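Local atomic coordinates of uncharacterized protein NMB1681 (Neisseria meningitidis, PDB entry 3MW6), a protein that belongs to the FinO family of RNA chaperones and probably binds RNA. Residues R90-L93 / N94-K98. Numbering follows the deposited sequence.
Sequences RFDL and NNRFK
Asp92 turns its carboxylate back over the tip of a tight beta hairpin, where OD2 accepts two backbone N-H groups. Asn94 N lies 2.8 Å from OD2 in a bent bond that forms an Asx turn, Arg96 N 3.1 Å from OD2 in a straighter one of 160°, and the two come from opposite faces of the carboxylate plane. Chi1 of 64° sets CG between the backbone N and the carbonyl carbon, swinging the acid over the turn; a short side chain with an acceptor at its end suits this place. OD1 takes a water that also donates to Phe97 O, tying the carboxylate to the returning strand.

The loop itself is a type I turn from Asp92 to Asn95, closed by Asn95 N to Asp92 O at 3.0 Å. Asn95, left-handed as suits glycine or asparagine, and Arg96 stand opposite Asp92 as a G1-type beta bulge, making this a type I turn plus G1 bulge hairpin. Asp92 N donates to Arg96 O and Lys98 N to Arg90 O (2.7 Å), on either side of the non-hydrogen-bonded pair Phe91 and Phe97. Their side chains run side by side, but the rings turn the edge of Phe97 toward the face of Phe91 in an offset edge-to-face stack, planes 72° apart, with Phe97 CE1 3.5 Å from Phe91 CZ.

Farther out, Lys45 makes a cation-pi contact with Phe91 and a hydrogen bond to Asn95 OD1, while Leu93 packs against helix 51-58. Arg90 leads away from the turn, hydrogen-bonding Leu47 O and forming salt bridges with Glu105 of its own chain and Glu104 of the second subunit. With two N-H groups and a water directed at it, the Asp92 carboxylate is probably stabilised as the anion, and these bonds probably help hold the loop in this shape.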
# COMPACT_ATOMS: atom_id res chain seq x y z
N ARG A 90 9.50 3.97 -4.08
CA ARG A 90 9.22 2.58 -4.38
C ARG A 90 10.23 2.04 -5.40
O ARG A 90 10.84 2.80 -6.15
CB ARG A 90 7.80 2.43 -4.90
CG ARG A 90 6.74 2.79 -3.89
CD ARG A 90 5.32 2.63 -4.48
NE ARG A 90 4.35 2.89 -3.43
CZ ARG A 90 3.82 1.94 -2.66
NH1 ARG A 90 4.16 0.68 -2.83
NH2 ARG A 90 2.97 2.27 -1.71
N PHE A 91 10.39 0.72 -5.41
CA PHE A 91 11.45 0.08 -6.19
C PHE A 91 10.88 -0.99 -7.11
O PHE A 91 9.98 -1.73 -6.72
CB PHE A 91 12.47 -0.55 -5.24
CG PHE A 91 13.26 0.45 -4.45
CD1 PHE A 91 14.59 0.70 -4.76
CD2 PHE A 91 12.67 1.15 -3.40
CE1 PHE A 91 15.33 1.63 -4.04
CE2 PHE A 91 13.39 2.08 -2.68
CZ PHE A 91 14.74 2.32 -2.99
N ASP A 92 11.40 -1.09 -8.34
CA ASP A 92 10.95 -2.14 -9.27
C ASP A 92 11.78 -3.41 -9.09
O ASP A 92 12.62 -3.46 -8.18
CB ASP A 92 10.95 -1.66 -10.73
CG ASP A 92 12.34 -1.30 -11.25
OD1 ASP A 92 12.42 -0.54 -12.24
OD2 ASP A 92 13.35 -1.76 -10.66
N LEU A 93 11.53 -4.43 -9.90
CA LEU A 93 12.25 -5.71 -9.78
C LEU A 93 13.76 -5.56 -9.89
O LEU A 93 14.50 -6.41 -9.41
CB LEU A 93 11.78 -6.73 -10.81
CG LEU A 93 10.45 -7.38 -10.48
CD1 LEU A 93 10.14 -8.55 -11.44
CD2 LEU A 93 10.46 -7.85 -9.03
N ASN A 94 14.21 -4.47 -10.51
CA ASN A 94 15.64 -4.24 -10.72
C ASN A 94 16.26 -3.32 -9.70
O ASN A 94 17.34 -2.76 -9.92
CB ASN A 94 15.88 -3.68 -12.12
CG ASN A 94 15.54 -4.67 -13.21
OD1 ASN A 94 15.69 -5.88 -13.04
ND2 ASN A 94 15.05 -4.16 -14.34
N ASN A 95 15.58 -3.16 -8.57
CA ASN A 95 16.07 -2.31 -7.50
C ASN A 95 16.32 -0.88 -7.96
O ASN A 95 17.23 -0.21 -7.50
CB ASN A 95 17.33 -2.91 -6.88
CG ASN A 95 17.25 -2.95 -5.37
OD1 ASN A 95 16.64 -2.09 -4.74
ND2 ASN A 95 17.87 -3.96 -4.77
N ARG A 96 15.48 -0.40 -8.87
CA ARG A 96 15.57 0.99 -9.28
C ARG A 96 14.35 1.77 -8.83
O ARG A 96 13.26 1.22 -8.72
CB ARG A 96 15.74 1.09 -10.79
CG ARG A 96 17.03 0.43 -11.28
CD ARG A 96 17.59 1.10 -12.52
NE ARG A 96 18.92 0.60 -12.85
CZ ARG A 96 20.04 1.32 -12.76
NH1 ARG A 96 19.98 2.59 -12.37
NH2 ARG A 96 21.21 0.78 -13.08
N PHE A 97 14.54 3.05 -8.55
CA PHE A 97 13.43 3.93 -8.21
C PHE A 97 12.31 3.79 -9.22
O PHE A 97 12.53 3.78 -10.42
CB PHE A 97 13.90 5.38 -8.15
CG PHE A 97 14.83 5.68 -7.00
CD1 PHE A 97 14.89 4.84 -5.90
CD2 PHE A 97 15.65 6.80 -7.02
CE1 PHE A 97 15.75 5.11 -4.85
CE2 PHE A 97 16.51 7.08 -5.96
CZ PHE A 97 16.56 6.24 -4.87
N LYS A 98 11.08 3.66 -8.73
CA LYS A 98 9.90 3.74 -9.59
C LYS A 98 8.67 4.12 -8.77
O LYS A 98 8.02 3.27 -8.17
CB LYS A 98 9.69 2.44 -10.37
CG LYS A 98 8.55 2.49 -11.36
CD LYS A 98 8.53 1.23 -12.21
CE LYS A 98 7.30 1.16 -13.09
NZ LYS A 98 7.28 -0.12 -13.87
O HOH W 1 12.51 2.14 -12.86